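Local coordinates for protein NAD-dependent benzaldehyde dehydrogenase (Legionella pneumophila, PDB 3RHE) that is of unconfirmed function but has the glyoxalase/bleomycin resistance fold and probably binds a small molecule, at residues S35-V43 with L50-I58; E70-V81 with H116-K124. One frame throughout, in Å; residues are numbered along the deposited sequence.

Overall arrangement
Two strand pairings on opposite sides of the chain's centre, about 16 Å apart between their own centres, illustrate how one curved mixed sheet can be assembled from different kinds of neighbours. Interaction 1 comes first along the chain and is a local antiparallel hairpin; interaction 2 follows, joining strand 69-74, the next strand after 49-54, to the distant strand 117-123 in parallel. Strand 8-14 runs between them, bonded to 49-54 on one edge and to 69-74 on the other. Across the sheet's inner surface the contacts meet directly, where Trp53 and Ile58 pack on Glu70, Arg117 and Arg119. The result is consistent with the cupped sheet of the vicinal oxygen chelate superfamily.

Interaction 1: residues S35-V43 with L50-I58; sequences SSPTFAMFV and LGLWAQEEI
Phe39-Val43 and Leu50-Ala54 run antiparallel (171°) with axes 4.6 Å apart, and pairs of hydrogen bonds join Ala40 to Leu52 and Phe42 to Leu50. A further, nearly straight bond from Ala54 N to Thr38 O (3.0 Å) extends the ladder beyond the last paired residues.

Side chains alternate between two faces. On one, Phe39 carries its CG anti to the backbone N (chi1 -173°), which sends the ring across to the partner strand: CZ reaches Gly51 CA at 3.9 Å, while CD2 comes within 3.8 Å of Trp53 CD1. The two rings form an offset edge-to-face pair, the phenyl edge directed at the indole face and the planes 86° apart. Thr38 O lies at the indole edge, and Ile58 CD1 covers one face of the same ring near its rim, so Trp53 is hemmed in from several directions; Phe104 adds another steep ring contact.

The other face is aliphatic and aromatic. Ala40, Phe42, Leu50 and Leu52 point to it, and Leu52 CD1 meets the edge of the Phe42 ring at CE1 (3.8 Å). Tyr24 of helix 17-28 touches both Phe42 and Leu52, so the helix packs against this side.

Where the first strand is entered, Ser36 forms an ST turn: its OG accepts from Thr38 N (3.3 Å) and also donates to Phe39 O (3.2 Å), on a carbonyl lone pair. Close by, Thr38 OG1 is buried against the aliphatic part of Glu57 and has no polar partner in the model.

The whole is a beta hairpin with helix 17-28 over the face of Ala40, Phe42, Leu50 and Leu52 and the Phe39-Trp53 pair on the opposite face, an arrangement consistent with the βαβββ architecture of glyoxalase and bleomycin resistance proteins.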
loop_
_atom_site.group_PDB
_atom_site.type_symbol
_atom_site.label_atom_id
_atom_site.label_comp_id
_atom_site.label_asym_id
_atom_site.label_seq_id
_atom_site.Cartn_x
_atom_site.Cartn_y
_atom_site.Cartn_z
ATOM N N SER A 35 14.305 3.393 1.006
ATOM C CA SER A 35 13.844 4.632 1.618
ATOM C C SER A 35 13.911 5.806 0.633
ATOM O O SER A 35 14.706 5.801 -0.312
ATOM C CB SER A 35 14.621 4.943 2.900
ATOM O OG SER A 35 15.976 5.231 2.619
ATOM N N SER A 36 13.056 6.796 0.859
ATOM C CA SER A 36 12.973 7.976 0.013
ATOM C C SER A 36 12.178 9.032 0.769
ATOM O O SER A 36 11.582 8.731 1.796
ATOM C CB SER A 36 12.297 7.639 -1.325
ATOM O OG SER A 36 10.885 7.589 -1.185
ATOM N N PRO A 37 12.166 10.273 0.268
ATOM C CA PRO A 37 11.425 11.325 0.972
ATOM C C PRO A 37 9.925 11.008 1.093
ATOM O O PRO A 37 9.259 11.543 1.976
ATOM C CB PRO A 37 11.639 12.560 0.086
ATOM C CG PRO A 37 12.892 12.274 -0.682
ATOM C CD PRO A 37 12.894 10.787 -0.905
ATOM N N THR A 38 9.415 10.137 0.232
ATOM C CA THR A 38 7.981 9.852 0.193
ATOM C C THR A 38 7.589 8.444 0.663
ATOM O O THR A 38 6.419 8.188 0.931
ATOM C CB THR A 38 7.399 10.096 -1.223
ATOM O OG1 THR A 38 5.974 10.000 -1.174
ATOM C CG2 THR A 38 7.922 9.074 -2.203
ATOM N N PHE A 39 8.555 7.537 0.771
ATOM C CA PHE A 39 8.231 6.140 1.064
ATOM C C PHE A 39 9.421 5.395 1.659
ATOM O O PHE A 39 10.560 5.597 1.235
ATOM C CB PHE A 39 7.760 5.436 -0.217
ATOM C CG PHE A 39 7.246 4.038 0.005
ATOM C CD1 PHE A 39 8.035 2.940 -0.300
ATOM C CD2 PHE A 39 5.972 3.820 0.514
ATOM C CE1 PHE A 39 7.568 1.655 -0.101
ATOM C CE2 PHE A 39 5.495 2.532 0.724
ATOM C CZ PHE A 39 6.292 1.449 0.414
ATOM N N ALA A 40 9.160 4.543 2.648
ATOM C CA ALA A 40 10.177 3.611 3.125
ATOM C C ALA A 40 9.558 2.230 3.280
ATOM O O ALA A 40 8.361 2.104 3.568
ATOM C CB ALA A 40 10.796 4.087 4.431
HETATM N N MSE A 41 10.353 1.196 3.054
HETATM C CA MSE A 41 9.860 -0.156 3.222
HETATM C C MSE A 41 10.763 -1.010 4.099
HETATM O O MSE A 41 11.981 -1.055 3.890
HETATM C CB MSE A 41 9.680 -0.850 1.879
HETATM C CG MSE A 41 9.346 -2.319 2.077
HETATM SE SE MSE A 41 8.288 -3.080 0.669
HETATM C CE MSE A 41 9.660 -3.124 -0.714
ATOM N N PHE A 42 10.149 -1.701 5.056
ATOM C CA PHE A 42 10.852 -2.649 5.923
ATOM C C PHE A 42 10.343 -4.054 5.650
ATOM O O PHE A 42 9.145 -4.277 5.442
ATOM C CB PHE A 42 10.660 -2.316 7.414
ATOM C CG PHE A 42 11.329 -1.045 7.853
ATOM C CD1 PHE A 42 10.701 0.179 7.690
ATOM C CD2 PHE A 42 12.582 -1.075 8.440
ATOM C CE1 PHE A 42 11.309 1.349 8.099
ATOM C CE2 PHE A 42 13.201 0.091 8.854
ATOM C CZ PHE A 42 12.560 1.311 8.680
ATOM N N VAL A 43 11.261 -5.007 5.645
ATOM C CA VAL A 43 10.898 -6.391 5.468
ATOM C C VAL A 43 11.377 -7.197 6.660
ATOM O O VAL A 43 12.567 -7.202 6.975
ATOM C CB VAL A 43 11.487 -6.954 4.170
ATOM C CG1 VAL A 43 11.236 -8.443 4.088
ATOM C CG2 VAL A 43 10.892 -6.227 2.978
ATOM N N LEU A 50 6.372 -3.977 5.624
ATOM C CA LEU A 50 5.759 -2.759 6.144
ATOM C C LEU A 50 6.236 -1.530 5.377
ATOM O O LEU A 50 7.446 -1.229 5.335
ATOM C CB LEU A 50 6.061 -2.594 7.638
ATOM C CG LEU A 50 5.650 -1.263 8.274
ATOM C CD1 LEU A 50 4.136 -1.160 8.398
ATOM C CD2 LEU A 50 6.310 -1.104 9.650
ATOM N N GLY A 51 5.282 -0.838 4.754
ATOM C CA GLY A 51 5.556 0.402 4.057
ATOM C C GLY A 51 5.088 1.646 4.802
ATOM O O GLY A 51 3.994 1.690 5.389
ATOM N N LEU A 52 5.931 2.671 4.775
ATOM C CA LEU A 52 5.613 3.964 5.358
ATOM C C LEU A 52 5.485 4.978 4.215
ATOM O O LEU A 52 6.466 5.283 3.539
ATOM C CB LEU A 52 6.714 4.387 6.328
ATOM C CG LEU A 52 7.123 3.333 7.368
ATOM C CD1 LEU A 52 8.400 3.768 8.110
ATOM C CD2 LEU A 52 5.976 3.039 8.358
ATOM N N TRP A 53 4.280 5.507 4.029
ATOM C CA TRP A 53 3.932 6.286 2.850
ATOM C C TRP A 53 3.423 7.686 3.225
ATOM O O TRP A 53 2.479 7.833 4.017
ATOM C CB TRP A 53 2.878 5.491 2.060
ATOM C CG TRP A 53 2.676 5.868 0.624
ATOM C CD1 TRP A 53 3.485 6.652 -0.163
ATOM C CD2 TRP A 53 1.597 5.433 -0.216
ATOM N NE1 TRP A 53 2.950 6.750 -1.441
ATOM C CE2 TRP A 53 1.797 6.008 -1.495
ATOM C CE3 TRP A 53 0.470 4.624 -0.004
ATOM C CZ2 TRP A 53 0.913 5.795 -2.555
ATOM C CZ3 TRP A 53 -0.412 4.419 -1.066
ATOM C CH2 TRP A 53 -0.182 5.005 -2.322
ATOM N N ALA A 54 4.067 8.714 2.672
ATOM C CA ALA A 54 3.704 10.097 2.969
ATOM C C ALA A 54 2.213 10.352 2.755
ATOM O O ALA A 54 1.683 10.147 1.664
ATOM C CB ALA A 54 4.548 11.087 2.152
ATOM N N GLN A 55 1.560 10.818 3.814
ATOM C CA GLN A 55 0.115 11.012 3.838
ATOM C C GLN A 55 -0.360 11.889 2.680
ATOM O O GLN A 55 -1.439 11.676 2.120
ATOM C CB GLN A 55 -0.289 11.636 5.173
ATOM C CG GLN A 55 -1.751 11.482 5.542
ATOM C CD GLN A 55 -2.033 11.928 6.975
ATOM O OE1 GLN A 55 -3.174 11.865 7.443
ATOM N NE2 GLN A 55 -0.990 12.382 7.676
ATOM N N GLU A 56 0.463 12.861 2.311
ATOM C CA GLU A 56 0.110 13.814 1.271
ATOM C C GLU A 56 0.103 13.176 -0.116
ATOM O O GLU A 56 -0.480 13.716 -1.053
ATOM C CB GLU A 56 1.071 15.010 1.309
ATOM C CG GLU A 56 2.539 14.638 1.552
ATOM C CD GLU A 56 2.925 14.599 3.033
ATOM O OE1 GLU A 56 3.488 15.601 3.525
ATOM O OE2 GLU A 56 2.686 13.574 3.708
ATOM N N GLU A 57 0.745 12.022 -0.240
ATOM C CA GLU A 57 0.824 11.317 -1.519
ATOM C C GLU A 57 -0.327 10.345 -1.782
ATOM O O GLU A 57 -0.458 9.818 -2.888
ATOM C CB GLU A 57 2.143 10.553 -1.606
ATOM C CG GLU A 57 3.357 11.449 -1.500
ATOM C CD GLU A 57 3.542 12.297 -2.739
ATOM O OE1 GLU A 57 3.560 11.711 -3.840
ATOM O OE2 GLU A 57 3.656 13.538 -2.613
ATOM N N ILE A 58 -1.155 10.081 -0.779
ATOM C CA ILE A 58 -2.146 9.020 -0.944
ATOM C C ILE A 58 -3.303 9.419 -1.859
ATOM O O ILE A 58 -3.811 10.532 -1.783
ATOM C CB ILE A 58 -2.768 8.586 0.390
ATOM C CG1 ILE A 58 -1.692 8.423 1.465
ATOM C CG2 ILE A 58 -3.569 7.315 0.196
ATOM C CD1 ILE A 58 -0.599 7.473 1.092
#

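Interaction 2: residues E70-V81 with H116-K124; sequences ELSFQVNSNEMV and HRLRIFCLK
Glu70 and Arg119 supply the ionic part of the contact. Arg119 grips the carboxylate side-on, NE to OE1 at 2.6 Å and NH2 to OE2 at 2.8 Å, each oxygen being met on its syn side. The two flat groups are nearly coplanar (27°), and the bend in the arginine chain at chi3 (-59°) turns the guanidinium back along the carboxylate. Second partners hold both groups: Tyr13 OH bonds to Glu70 OE2, and Thr107 OG1 and Glu59 O take the NH1 and NH2 of Arg119. Arg117 stays beyond salt-bridge distance and bonds to Pro60 O, Lys61 O and Tyr13 OH.

Backbone bonds follow the parallel pattern. Leu71, Phe73 and Val75 each donate to the neighbouring strand, while the carbonyls of Leu71 and Phe73 accept from Arg119 and Phe121.

Apolar and aromatic contacts flank this ladder. Phe73 CB meets Ile120 CD1 at 3.7 Å on the face that helix 78-90 covers through Ile84 and Trp88. On the opposite face Gln74 lies across one face of the Phe121 ring, its CA in a CH-pi contact 4.0 Å from the centroid and its CB 3.4 Å from Phe121 CZ, while its OE1 bonds to Arg49. Val81 CG2 packs on Cys122 CB (3.7 Å), bringing the start of the helix down onto the strand; Ser77 OG caps that helix through Met80 N.

Waters complete the far end. One joins Gln74 NE2, Val75 O and Leu123 N, and another donates to Asn78 OD1 and Cys122 O, bridging the two segments where they diverge.

The pairing thus combines an oily, helix-covered side with a buried salt bridge and the Phe121 ring on the other. Two bonds from Arg119 and one with Tyr13 fix the rotation of the Glu70 carboxylate.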
loop_
_atom_site.group_PDB
_atom_site.type_symbol
_atom_site.label_atom_id
_atom_site.label_comp_id
_atom_site.label_asym_id
_atom_site.label_seq_id
_atom_site.Cartn_x
_atom_site.Cartn_y
_atom_site.Cartn_z
ATOM N N GLU A 70 -3.443 0.861 5.037
ATOM C CA GLU A 70 -4.063 -0.026 4.056
ATOM C C GLU A 70 -3.443 -1.402 4.191
ATOM O O GLU A 70 -2.272 -1.530 4.549
ATOM C CB GLU A 70 -3.821 0.440 2.610
ATOM C CG GLU A 70 -4.091 1.900 2.299
ATOM C CD GLU A 70 -3.654 2.258 0.877
ATOM O OE1 GLU A 70 -3.067 1.384 0.217
ATOM O OE2 GLU A 70 -3.876 3.401 0.420
ATOM N N LEU A 71 -4.223 -2.428 3.883
ATOM C CA LEU A 71 -3.674 -3.752 3.687
ATOM C C LEU A 71 -3.591 -3.886 2.177
ATOM O O LEU A 71 -4.604 -3.745 1.488
ATOM C CB LEU A 71 -4.617 -4.808 4.232
ATOM C CG LEU A 71 -4.112 -6.163 4.767
ATOM C CD1 LEU A 71 -4.990 -7.279 4.218
ATOM C CD2 LEU A 71 -2.639 -6.472 4.514
ATOM N N SER A 72 -2.400 -4.131 1.651
ATOM C CA SER A 72 -2.240 -4.139 0.197
ATOM C C SER A 72 -1.678 -5.462 -0.324
ATOM O O SER A 72 -0.998 -6.195 0.407
ATOM C CB SER A 72 -1.388 -2.952 -0.284
ATOM O OG SER A 72 -0.002 -3.198 -0.120
ATOM N N PHE A 73 -1.977 -5.735 -1.594
ATOM C CA PHE A 73 -1.664 -6.992 -2.254
ATOM C C PHE A 73 -0.926 -6.654 -3.545
ATOM O O PHE A 73 -1.519 -6.087 -4.455
ATOM C CB PHE A 73 -2.946 -7.740 -2.655
ATOM C CG PHE A 73 -3.968 -7.888 -1.549
ATOM C CD1 PHE A 73 -4.213 -9.131 -0.976
ATOM C CD2 PHE A 73 -4.707 -6.798 -1.105
ATOM C CE1 PHE A 73 -5.157 -9.278 0.032
ATOM C CE2 PHE A 73 -5.649 -6.938 -0.105
ATOM C CZ PHE A 73 -5.876 -8.181 0.466
ATOM N N GLN A 74 0.356 -6.998 -3.622
ATOM C CA GLN A 74 1.150 -6.740 -4.814
ATOM C C GLN A 74 0.985 -7.901 -5.796
ATOM O O GLN A 74 1.147 -9.065 -5.417
ATOM C CB GLN A 74 2.625 -6.545 -4.467
ATOM C CG GLN A 74 3.456 -6.065 -5.651
ATOM C CD GLN A 74 4.938 -5.934 -5.331
ATOM O OE1 GLN A 74 5.343 -5.911 -4.165
ATOM N NE2 GLN A 74 5.760 -5.855 -6.375
ATOM N N VAL A 75 0.631 -7.589 -7.040
ATOM C CA VAL A 75 0.446 -8.641 -8.049
ATOM C C VAL A 75 1.378 -8.457 -9.241
ATOM O O VAL A 75 2.046 -7.425 -9.376
ATOM C CB VAL A 75 -1.039 -8.776 -8.525
ATOM C CG1 VAL A 75 -1.927 -9.099 -7.347
ATOM C CG2 VAL A 75 -1.513 -7.499 -9.212
ATOM N N ASN A 76 1.397 -9.462 -10.109
ATOM C CA ASN A 76 2.415 -9.588 -11.146
ATOM C C ASN A 76 2.302 -8.635 -12.356
ATOM O O ASN A 76 3.307 -8.309 -12.997
ATOM C CB ASN A 76 2.480 -11.055 -11.618
ATOM C CG ASN A 76 1.324 -11.429 -12.551
ATOM O OD1 ASN A 76 0.229 -11.810 -12.111
ATOM N ND2 ASN A 76 1.574 -11.332 -13.846
ATOM N N SER A 77 1.096 -8.191 -12.683
ATOM C CA SER A 77 0.918 -7.401 -13.898
ATOM C C SER A 77 -0.333 -6.551 -13.838
ATOM O O SER A 77 -1.203 -6.776 -12.994
ATOM C CB SER A 77 0.821 -8.328 -15.119
ATOM O OG SER A 77 -0.292 -9.199 -14.984
ATOM N N ASN A 78 -0.433 -5.599 -14.766
ATOM C CA ASN A 78 -1.610 -4.755 -14.872
ATOM C C ASN A 78 -2.847 -5.584 -15.184
ATOM O O ASN A 78 -3.938 -5.303 -14.689
ATOM C CB ASN A 78 -1.410 -3.672 -15.942
ATOM C CG ASN A 78 -0.430 -2.597 -15.505
ATOM O OD1 ASN A 78 0.224 -2.717 -14.471
ATOM N ND2 ASN A 78 -0.324 -1.539 -16.300
ATOM N N GLU A 79 -2.669 -6.600 -16.023
ATOM C CA GLU A 79 -3.750 -7.527 -16.341
ATOM C C GLU A 79 -4.256 -8.254 -15.095
ATOM O O GLU A 79 -5.448 -8.430 -14.924
ATOM C CB GLU A 79 -3.300 -8.540 -17.409
ATOM C CG GLU A 79 -3.127 -7.938 -18.806
ATOM C CD GLU A 79 -1.763 -7.273 -19.040
ATOM O OE1 GLU A 79 -0.869 -7.330 -18.161
ATOM O OE2 GLU A 79 -1.594 -6.673 -20.120
HETATM N N MSE A 80 -3.354 -8.680 -14.217
HETATM C CA MSE A 80 -3.803 -9.313 -12.976
HETATM C C MSE A 80 -4.574 -8.310 -12.098
HETATM O O MSE A 80 -5.572 -8.665 -11.470
HETATM C CB MSE A 80 -2.629 -9.929 -12.194
HETATM C CG MSE A 80 -3.068 -10.626 -10.910
HETATM SE SE MSE A 80 -4.391 -12.023 -11.269
HETATM C CE MSE A 80 -3.236 -13.583 -11.290
ATOM N N VAL A 81 -4.107 -7.064 -12.050
ATOM C CA VAL A 81 -4.859 -6.012 -11.358
ATOM C C VAL A 81 -6.282 -5.895 -11.904
ATOM O O VAL A 81 -7.233 -5.823 -11.144
ATOM C CB VAL A 81 -4.182 -4.632 -11.498
ATOM C CG1 VAL A 81 -5.080 -3.541 -10.917
ATOM C CG2 VAL A 81 -2.818 -4.637 -10.847
ATOM N N HIS A 116 -11.773 -0.286 6.392
ATOM C CA HIS A 116 -10.353 -0.570 6.212
ATOM C C HIS A 116 -10.064 -0.646 4.713
ATOM O O HIS A 116 -10.750 -1.367 3.979
ATOM C CB HIS A 116 -9.960 -1.874 6.909
ATOM C CG HIS A 116 -10.276 -1.890 8.377
ATOM N ND1 HIS A 116 -9.650 -1.058 9.283
ATOM C CD2 HIS A 116 -11.151 -2.636 9.095
ATOM C CE1 HIS A 116 -10.128 -1.286 10.495
ATOM N NE2 HIS A 116 -11.042 -2.241 10.408
ATOM N N ARG A 117 -9.069 0.113 4.261
ATOM C CA ARG A 117 -8.699 0.115 2.843
ATOM C C ARG A 117 -7.874 -1.109 2.436
ATOM O O ARG A 117 -6.965 -1.556 3.153
ATOM C CB ARG A 117 -7.958 1.401 2.467
ATOM C CG ARG A 117 -8.806 2.665 2.531
ATOM C CD ARG A 117 -7.946 3.904 2.314
ATOM N NE ARG A 117 -8.741 5.120 2.180
ATOM C CZ ARG A 117 -8.274 6.270 1.700
ATOM N NH1 ARG A 117 -7.003 6.370 1.308
ATOM N NH2 ARG A 117 -9.080 7.321 1.613
ATOM N N LEU A 118 -8.203 -1.626 1.266
ATOM C CA LEU A 118 -7.597 -2.827 0.724
ATOM C C LEU A 118 -7.124 -2.472 -0.681
ATOM O O LEU A 118 -7.933 -2.171 -1.549
ATOM C CB LEU A 118 -8.652 -3.934 0.642
ATOM C CG LEU A 118 -9.375 -4.303 1.949
ATOM C CD1 LEU A 118 -10.439 -5.350 1.685
ATOM C CD2 LEU A 118 -8.390 -4.834 2.960
ATOM N N ARG A 119 -5.818 -2.507 -0.910
ATOM C CA ARG A 119 -5.289 -2.047 -2.182
ATOM C C ARG A 119 -4.654 -3.165 -2.990
ATOM O O ARG A 119 -3.890 -3.973 -2.460
ATOM C CB ARG A 119 -4.275 -0.912 -1.983
ATOM C CG ARG A 119 -3.559 -0.487 -3.282
ATOM C CD ARG A 119 -2.447 0.547 -3.028
ATOM N NE ARG A 119 -2.949 1.765 -2.392
ATOM C CZ ARG A 119 -3.500 2.783 -3.038
ATOM N NH1 ARG A 119 -3.639 2.743 -4.357
ATOM N NH2 ARG A 119 -3.916 3.846 -2.362
ATOM N N ILE A 120 -4.976 -3.199 -4.278
ATOM C CA ILE A 120 -4.307 -4.081 -5.227
ATOM C C ILE A 120 -3.380 -3.192 -6.067
ATOM O O ILE A 120 -3.792 -2.127 -6.525
ATOM C CB ILE A 120 -5.325 -4.763 -6.200
ATOM C CG1 ILE A 120 -6.413 -5.556 -5.452
ATOM C CG2 ILE A 120 -4.602 -5.651 -7.212
ATOM C CD1 ILE A 120 -5.910 -6.713 -4.650
ATOM N N PHE A 121 -2.140 -3.609 -6.276
ATOM C CA PHE A 121 -1.257 -2.840 -7.154
ATOM C C PHE A 121 -0.244 -3.716 -7.870
ATOM O O PHE A 121 0.155 -4.772 -7.374
ATOM C CB PHE A 121 -0.524 -1.733 -6.387
ATOM C CG PHE A 121 0.522 -2.249 -5.432
ATOM C CD1 PHE A 121 1.864 -2.244 -5.778
ATOM C CD2 PHE A 121 0.159 -2.758 -4.191
ATOM C CE1 PHE A 121 2.830 -2.729 -4.904
ATOM C CE2 PHE A 121 1.124 -3.251 -3.313
ATOM C CZ PHE A 121 2.463 -3.228 -3.676
ATOM N N CYS A 122 0.145 -3.260 -9.055
ATOM C CA CYS A 122 1.291 -3.794 -9.772
ATOM C C CYS A 122 2.291 -2.649 -9.940
ATOM O O CYS A 122 1.937 -1.581 -10.448
ATOM C CB CYS A 122 0.869 -4.297 -11.158
ATOM S SG CYS A 122 2.266 -4.860 -12.159
ATOM N N LEU A 123 3.533 -2.858 -9.521
ATOM C CA LEU A 123 4.550 -1.805 -9.643
ATOM C C LEU A 123 5.033 -1.624 -11.080
ATOM O O LEU A 123 5.186 -2.604 -11.806
ATOM C CB LEU A 123 5.758 -2.122 -8.757
ATOM C CG LEU A 123 5.488 -2.137 -7.254
ATOM C CD1 LEU A 123 6.750 -2.501 -6.481
ATOM C CD2 LEU A 123 4.955 -0.788 -6.822
ATOM N N LYS A 124 5.288 -0.379 -11.480
ATOM C CA LYS A 124 5.942 -0.115 -12.759
ATOM C C LYS A 124 7.229 -0.919 -12.848
ATOM O O LYS A 124 7.938 -1.067 -11.851
ATOM C CB LYS A 124 6.268 1.370 -12.919
ATOM C CG LYS A 124 5.135 2.225 -13.472
ATOM C CD LYS A 124 5.646 3.621 -13.820
ATOM C CE LYS A 124 4.515 4.585 -14.123
ATOM N NZ LYS A 124 3.731 4.180 -15.324
HETATM O O HOH W 1 4.224 -5.703 -8.893
HETATM O O HOH W 2 2.260 -1.326 -13.611
#